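Local coordinates for N-terminal acetyltransferase B complex subunit MDM20 (Candida albicans, PDB 5K04), which probably serves as the auxiliary, non-catalytic subunit of the NatB complex, which acetylates protein N-termini together with the catalytic subunit NAT3, at residues 345-356 and 372-382. Residues are numbered along the deposited sequence; the frame is centred on the assembly and turned at random.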
ATOM      1  N   LYS A 345     -22.508 -18.121  11.842  1.00 55.35           N
ATOM      2  CA  LYS A 345     -21.167 -18.366  11.322  1.00 45.26           C
ATOM      3  C   LYS A 345     -20.665 -19.746  11.728  1.00 46.40           C
ATOM      4  O   LYS A 345     -20.071 -20.459  10.914  1.00 44.13           O
ATOM      5  CB  LYS A 345     -20.214 -17.291  11.824  1.00 45.25           C
ATOM      6  CG  LYS A 345     -20.397 -15.945  11.157  1.00 51.02           C
ATOM      7  CD  LYS A 345     -19.766 -14.858  11.994  1.00 49.36           C
ATOM      8  CE  LYS A 345     -18.653 -14.183  11.277  1.00 56.75           C
ATOM      9  NZ  LYS A 345     -18.571 -12.781  11.748  1.00 66.23           N
ATOM     10  N   PHE A 346     -20.894 -20.137  12.986  1.00 48.81           N
ATOM     11  CA  PHE A 346     -20.418 -21.436  13.441  1.00 48.84           C
ATOM     12  C   PHE A 346     -21.009 -22.563  12.598  1.00 56.75           C
ATOM     13  O   PHE A 346     -20.294 -23.493  12.211  1.00 53.80           O
ATOM     14  CB  PHE A 346     -20.741 -21.630  14.920  1.00 44.16           C
ATOM     15  CG  PHE A 346     -19.846 -20.854  15.853  1.00 48.85           C
ATOM     16  CD1 PHE A 346     -18.475 -21.107  15.893  1.00 53.03           C
ATOM     17  CD2 PHE A 346     -20.370 -19.892  16.711  1.00 48.69           C
ATOM     18  CE1 PHE A 346     -17.634 -20.397  16.748  1.00 46.62           C
ATOM     19  CE2 PHE A 346     -19.548 -19.181  17.581  1.00 45.81           C
ATOM     20  CZ  PHE A 346     -18.172 -19.431  17.593  1.00 52.10           C
ATOM     21  N   VAL A 347     -22.304 -22.483  12.274  1.00 61.55           N
ATOM     22  CA  VAL A 347     -22.982 -23.524  11.495  1.00 50.64           C
ATOM     23  C   VAL A 347     -22.872 -23.238  10.002  1.00 49.34           C
ATOM     24  O   VAL A 347     -23.505 -23.913   9.186  1.00 55.23           O
ATOM     25  CB  VAL A 347     -24.459 -23.649  11.898  1.00 51.85           C
ATOM     26  CG1 VAL A 347     -24.577 -23.860  13.390  1.00 51.01           C
ATOM     27  CG2 VAL A 347     -25.230 -22.412  11.466  1.00 50.51           C
ATOM     28  N   ASN A 348     -22.052 -22.253   9.645  1.00 57.21           N
ATOM     29  CA  ASN A 348     -21.908 -21.736   8.280  1.00 63.63           C
ATOM     30  C   ASN A 348     -23.235 -21.715   7.517  1.00 62.17           C
ATOM     31  O   ASN A 348     -23.409 -22.372   6.491  1.00 57.07           O
ATOM     32  CB  ASN A 348     -20.861 -22.519   7.500  1.00 72.35           C
ATOM     33  CG  ASN A 348     -20.509 -21.842   6.187  1.00 81.63           C
ATOM     34  OD1 ASN A 348     -20.730 -20.641   6.019  1.00 74.78           O
ATOM     35  ND2 ASN A 348     -19.972 -22.610   5.245  1.00 94.89           N
ATOM     36  N   GLN A 349     -24.177 -20.928   8.036  1.00 61.21           N
ATOM     37  CA  GLN A 349     -25.463 -20.756   7.376  1.00 55.30           C
ATOM     38  C   GLN A 349     -25.425 -19.506   6.514  1.00 50.23           C
ATOM     39  O   GLN A 349     -25.037 -18.436   6.985  1.00 45.32           O
ATOM     40  CB  GLN A 349     -26.608 -20.666   8.381  1.00 53.81           C
ATOM     41  CG  GLN A 349     -27.975 -20.726   7.701  1.00 55.14           C
ATOM     42  CD  GLN A 349     -29.084 -20.945   8.686  1.00 71.26           C
ATOM     43  OE1 GLN A 349     -28.907 -21.624   9.698  1.00 75.05           O
ATOM     44  NE2 GLN A 349     -30.238 -20.361   8.411  1.00 87.54           N
ATOM     45  N   THR A 350     -25.838 -19.650   5.252  1.00 61.23           N
ATOM     46  CA  THR A 350     -25.809 -18.565   4.283  1.00 62.38           C
ATOM     47  C   THR A 350     -27.178 -17.965   3.996  1.00 58.85           C
ATOM     48  O   THR A 350     -27.248 -16.944   3.306  1.00 55.45           O
ATOM     49  CB  THR A 350     -25.211 -19.052   2.960  1.00 58.45           C
ATOM     50  OG1 THR A 350     -25.901 -20.237   2.553  1.00 47.06           O
ATOM     51  CG2 THR A 350     -23.718 -19.325   3.121  1.00 58.38           C
ATOM     52  N   ASP A 351     -28.259 -18.566   4.492  1.00 58.13           N
ATOM     53  CA  ASP A 351     -29.613 -18.039   4.290  1.00 63.22           C
ATOM     54  C   ASP A 351     -30.015 -17.281   5.553  1.00 56.74           C
ATOM     55  O   ASP A 351     -30.494 -17.875   6.526  1.00 41.30           O
ATOM     56  CB  ASP A 351     -30.599 -19.154   3.961  1.00 69.04           C
ATOM     57  CG  ASP A 351     -30.418 -19.695   2.553  1.00 70.00           C
ATOM     58  OD1 ASP A 351     -29.655 -19.090   1.764  1.00 68.04           O
ATOM     59  OD2 ASP A 351     -31.035 -20.732   2.238  1.00 72.24           O
ATOM     60  N   ASN A 352     -29.829 -15.959   5.529  1.00 54.75           N
ATOM     61  CA  ASN A 352     -29.899 -15.152   6.740  1.00 55.62           C
ATOM     62  C   ASN A 352     -30.826 -13.940   6.630  1.00 54.07           C
ATOM     63  O   ASN A 352     -30.777 -13.061   7.497  1.00 47.93           O
ATOM     64  CB  ASN A 352     -28.485 -14.701   7.131  1.00 49.31           C
ATOM     65  CG  ASN A 352     -27.561 -15.880   7.450  1.00 50.38           C
ATOM     66  OD1 ASN A 352     -27.898 -16.745   8.265  1.00 39.68           O
ATOM     67  ND2 ASN A 352     -26.392 -15.915   6.804  1.00 54.37           N
ATOM     68  N   TRP A 353     -31.674 -13.871   5.600  1.00 59.04           N
ATOM     69  CA  TRP A 353     -32.632 -12.774   5.507  1.00 56.10           C
ATOM     70  C   TRP A 353     -33.599 -12.766   6.682  1.00 48.04           C
ATOM     71  O   TRP A 353     -34.087 -11.700   7.075  1.00 43.03           O
ATOM     72  CB  TRP A 353     -33.404 -12.848   4.188  1.00 53.39           C
ATOM     73  CG  TRP A 353     -32.509 -12.676   3.005  1.00 51.99           C
ATOM     74  CD1 TRP A 353     -32.263 -13.595   2.020  1.00 49.53           C
ATOM     75  CD2 TRP A 353     -31.707 -11.528   2.693  1.00 47.12           C
ATOM     76  NE1 TRP A 353     -31.360 -13.084   1.120  1.00 52.34           N
ATOM     77  CE2 TRP A 353     -31.004 -11.819   1.503  1.00 48.73           C
ATOM     78  CE3 TRP A 353     -31.521 -10.283   3.296  1.00 47.68           C
ATOM     79  CZ2 TRP A 353     -30.133 -10.907   0.899  1.00 47.54           C
ATOM     80  CZ3 TRP A 353     -30.650  -9.375   2.693  1.00 50.34           C
ATOM     81  CH2 TRP A 353     -29.967  -9.697   1.506  1.00 47.19           C
ATOM     82  N   ASP A 354     -33.879 -13.935   7.260  1.00 46.06           N
ATOM     83  CA  ASP A 354     -34.782 -13.982   8.406  1.00 47.83           C
ATOM     84  C   ASP A 354     -34.231 -13.156   9.563  1.00 47.73           C
ATOM     85  O   ASP A 354     -34.984 -12.462  10.255  1.00 40.74           O
ATOM     86  CB  ASP A 354     -35.029 -15.435   8.832  1.00 49.03           C
ATOM     87  CG  ASP A 354     -33.742 -16.179   9.179  1.00 50.40           C
ATOM     88  OD1 ASP A 354     -32.708 -15.966   8.505  1.00 42.78           O
ATOM     89  OD2 ASP A 354     -33.763 -16.973  10.136  1.00 44.56           O
ATOM     90  N   VAL A 355     -32.910 -13.189   9.767  1.00 53.82           N
ATOM     91  CA  VAL A 355     -32.315 -12.408  10.847  1.00 53.79           C
ATOM     92  C   VAL A 355     -32.267 -10.939  10.463  1.00 50.50           C
ATOM     93  O   VAL A 355     -32.545 -10.058  11.290  1.00 38.12           O
ATOM     94  CB  VAL A 355     -30.914 -12.941  11.189  1.00 53.46           C
ATOM     95  CG1 VAL A 355     -30.295 -12.121  12.313  1.00 47.88           C
ATOM     96  CG2 VAL A 355     -30.981 -14.400  11.572  1.00 55.97           C
ATOM     97  N   TYR A 356     -31.917 -10.656   9.201  1.00 48.02           N
ATOM     98  CA  TYR A 356     -31.998  -9.295   8.679  1.00 45.74           C
ATOM     99  C   TYR A 356     -33.372  -8.677   8.947  1.00 49.55           C
ATOM    100  O   TYR A 356     -33.475  -7.545   9.432  1.00 44.65           O
ATOM    101  CB  TYR A 356     -31.686  -9.278   7.181  1.00 45.96           C
ATOM    102  CG  TYR A 356     -31.963  -7.918   6.592  1.00 47.90           C
ATOM    103  CD1 TYR A 356     -31.042  -6.885   6.731  1.00 43.85           C
ATOM    104  CD2 TYR A 356     -33.169  -7.647   5.953  1.00 49.05           C
ATOM    105  CE1 TYR A 356     -31.305  -5.622   6.233  1.00 42.88           C
ATOM    106  CE2 TYR A 356     -33.452  -6.387   5.456  1.00 46.90           C
ATOM    107  CZ  TYR A 356     -32.518  -5.378   5.588  1.00 45.44           C
ATOM    108  OH  TYR A 356     -32.792  -4.130   5.078  1.00 43.46           O
ATOM    109  N   VAL A 372     -25.783  -7.182  11.538  1.00 47.52           N
ATOM    110  CA  VAL A 372     -26.585  -8.048  10.667  1.00 54.29           C
ATOM    111  C   VAL A 372     -25.970  -8.164   9.285  1.00 47.83           C
ATOM    112  O   VAL A 372     -26.164  -9.169   8.587  1.00 31.42           O
ATOM    113  CB  VAL A 372     -28.024  -7.527  10.533  1.00 59.27           C
ATOM    114  CG1 VAL A 372     -28.897  -8.609   9.973  1.00 61.91           C
ATOM    115  CG2 VAL A 372     -28.538  -7.113  11.840  1.00 77.15           C
ATOM    116  N   ASN A 373     -25.252  -7.132   8.853  1.00 43.33           N
ATOM    117  CA  ASN A 373     -24.732  -7.123   7.502  1.00 41.76           C
ATOM    118  C   ASN A 373     -23.449  -7.919   7.369  1.00 37.26           C
ATOM    119  O   ASN A 373     -22.887  -7.991   6.267  1.00 30.07           O
ATOM    120  CB  ASN A 373     -24.589  -5.677   7.056  1.00 42.88           C
ATOM    121  CG  ASN A 373     -25.945  -5.047   6.819  1.00 49.00           C
ATOM    122  OD1 ASN A 373     -26.857  -5.723   6.319  1.00 30.78           O
ATOM    123  ND2 ASN A 373     -26.106  -3.773   7.201  1.00 46.67           N
ATOM    124  N   GLU A 374     -22.978  -8.503   8.477  1.00 41.21           N
ATOM    125  CA  GLU A 374     -22.016  -9.589   8.389  1.00 36.73           C
ATOM    126  C   GLU A 374     -22.683 -10.823   7.806  1.00 41.72           C
ATOM    127  O   GLU A 374     -22.085 -11.544   6.999  1.00 33.58           O
ATOM    128  CB  GLU A 374     -21.442  -9.890   9.774  1.00 36.38           C
ATOM    129  CG  GLU A 374     -20.573  -8.775  10.384  1.00 43.98           C
ATOM    130  CD  GLU A 374     -19.278  -8.498   9.603  1.00 46.28           C
ATOM    131  OE1 GLU A 374     -18.922  -7.312   9.415  1.00 45.00           O
ATOM    132  OE2 GLU A 374     -18.621  -9.477   9.171  1.00 52.98           O
ATOM    133  N   LEU A 375     -23.944 -11.063   8.197  1.00 40.72           N
ATOM    134  CA  LEU A 375     -24.718 -12.190   7.687  1.00 34.74           C
ATOM    135  C   LEU A 375     -25.224 -11.930   6.271  1.00 43.84           C
ATOM    136  O   LEU A 375     -25.120 -12.804   5.399  1.00 33.27           O
ATOM    137  CB  LEU A 375     -25.887 -12.483   8.632  1.00 34.05           C
ATOM    138  CG  LEU A 375     -25.395 -12.923  10.010  1.00 42.29           C
ATOM    139  CD1 LEU A 375     -26.484 -13.609  10.843  1.00 38.35           C
ATOM    140  CD2 LEU A 375     -24.207 -13.854   9.827  1.00 44.48           C
ATOM    141  N   THR A 376     -25.755 -10.725   6.023  1.00 47.36           N
ATOM    142  CA  THR A 376     -26.322 -10.425   4.711  1.00 49.41           C
ATOM    143  C   THR A 376     -25.245 -10.427   3.626  1.00 47.41           C
ATOM    144  O   THR A 376     -25.484 -10.914   2.510  1.00 33.87           O
ATOM    145  CB  THR A 376     -27.075  -9.085   4.744  1.00 42.02           C
ATOM    146  OG1 THR A 376     -26.187  -7.998   5.043  1.00 30.16           O
ATOM    147  CG2 THR A 376     -28.156  -9.131   5.791  1.00 37.84           C
ATOM    148  N   LEU A 377     -24.048  -9.910   3.937  1.00 43.45           N
ATOM    149  CA  LEU A 377     -22.971  -9.929   2.949  1.00 40.78           C
ATOM    150  C   LEU A 377     -22.585 -11.363   2.592  1.00 38.31           C
ATOM    151  O   LEU A 377     -22.464 -11.711   1.412  1.00 29.51           O
ATOM    152  CB  LEU A 377     -21.765  -9.141   3.462  1.00 40.85           C
ATOM    153  CG  LEU A 377     -20.555  -9.054   2.518  1.00 45.16           C
ATOM    154  CD1 LEU A 377     -20.915  -8.354   1.210  1.00 42.63           C
ATOM    155  CD2 LEU A 377     -19.402  -8.356   3.195  1.00 36.19           C
ATOM    156  N   ARG A 378     -22.444 -12.225   3.602  1.00 43.06           N
ATOM    157  CA  ARG A 378     -22.226 -13.645   3.347  1.00 42.71           C
ATOM    158  C   ARG A 378     -23.330 -14.230   2.465  1.00 41.79           C
ATOM    159  O   ARG A 378     -23.061 -14.986   1.527  1.00 31.20           O
ATOM    160  CB  ARG A 378     -22.137 -14.404   4.680  1.00 39.49           C
ATOM    161  CG  ARG A 378     -20.782 -14.309   5.385  1.00 39.19           C
ATOM    162  CD  ARG A 378     -20.848 -14.861   6.802  1.00 41.34           C
ATOM    163  NE  ARG A 378     -19.538 -14.900   7.462  1.00 61.47           N
ATOM    164  CZ  ARG A 378     -18.863 -16.016   7.760  1.00 66.32           C
ATOM    165  NH1 ARG A 378     -19.363 -17.210   7.460  1.00 57.01           N
ATOM    166  NH2 ARG A 378     -17.681 -15.939   8.365  1.00 72.90           N
ATOM    167  N   THR A 379     -24.588 -13.896   2.757  1.00 47.10           N
ATOM    168  CA  THR A 379     -25.663 -14.365   1.893  1.00 42.64           C
ATOM    169  C   THR A 379     -25.500 -13.812   0.484  1.00 36.21           C
ATOM    170  O   THR A 379     -25.639 -14.545  -0.498  1.00 33.40           O
ATOM    171  CB  THR A 379     -27.025 -13.982   2.479  1.00 41.20           C
ATOM    172  OG1 THR A 379     -27.176 -14.584   3.768  1.00 36.80           O
ATOM    173  CG2 THR A 379     -28.148 -14.491   1.580  1.00 39.29           C
ATOM    174  N   ILE A 380     -25.161 -12.527   0.365  1.00 47.84           N
ATOM    175  CA  ILE A 380     -25.042 -11.939  -0.964  1.00 45.79           C
ATOM    176  C   ILE A 380     -23.872 -12.560  -1.712  1.00 44.28           C
ATOM    177  O   ILE A 380     -23.997 -12.937  -2.884  1.00 34.96           O
ATOM    178  CB  ILE A 380     -24.926 -10.408  -0.861  1.00 43.41           C
ATOM    179  CG1 ILE A 380     -26.295  -9.807  -0.535  1.00 42.95           C
ATOM    180  CG2 ILE A 380     -24.401  -9.822  -2.147  1.00 41.68           C
ATOM    181  CD1 ILE A 380     -26.264  -8.311  -0.215  1.00 38.63           C
ATOM    182  N   VAL A 381     -22.731 -12.725  -1.033  1.00 44.11           N
ATOM    183  CA  VAL A 381     -21.546 -13.245  -1.709  1.00 44.30           C
ATOM    184  C   VAL A 381     -21.783 -14.674  -2.184  1.00 45.81           C
ATOM    185  O   VAL A 381     -21.414 -15.041  -3.309  1.00 38.14           O
ATOM    186  CB  VAL A 381     -20.316 -13.140  -0.790  1.00 45.56           C
ATOM    187  CG1 VAL A 381     -19.133 -13.796  -1.443  1.00 46.34           C
ATOM    188  CG2 VAL A 381     -20.012 -11.684  -0.491  1.00 37.77           C
ATOM    189  N   SER A 382     -22.429 -15.493  -1.348  1.00 47.35           N
ATOM    190  CA  SER A 382     -22.733 -16.873  -1.719  1.00 47.50           C
ATOM    191  C   SER A 382     -23.677 -16.948  -2.907  1.00 46.56           C
ATOM    192  O   SER A 382     -23.670 -17.942  -3.642  1.00 47.48           O
ATOM    193  CB  SER A 382     -23.348 -17.619  -0.534  1.00 46.02           C
ATOM    194  OG  SER A 382     -22.430 -17.687   0.531  1.00 43.65           O
TER
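T379 and N352 illustrate how a helix can hold the turn that joins two others. The T379 hydroxyl donates to the backbone O of T350, a modelled OG1–O separation of 2.4 Å whose shortness is doubtful, and weakly accepts N352 ND2. CG of N352, anti to the carbonyl carbon (chi1 -62°), carries ND2 there and to its stronger partner, Q349 O, 2.9 Å from ND2 and near the amide plane; R344 NH1 donates to N352 OD1, so both ends of the buried amide are engaged. N352 CB lies 3.7 Å from L375 CB. Next to it, the W353 indole sets NE1 3.5 Å from T379 CG2, and V372 CG1 presses on Y356 CA. K345 is also close, its CG 3.7 Å above the guanidinium centre of R378, whose NH2 bonds to G558 O. The solvent side is looser: exposed N348, C-prime residue of the Schellman motif ending helix 337-346, brings OD1 only to 4.0 Å from R378 NH1, and T350 CG2 meets exposed S382 OG. In this TPR-clan family region, helix 372-383 packs against the connection from helix 337-346 to helix 353-358; T376 and I380 also reach helix 388-404, while L377 and V381 meet W414 of helix 409-419.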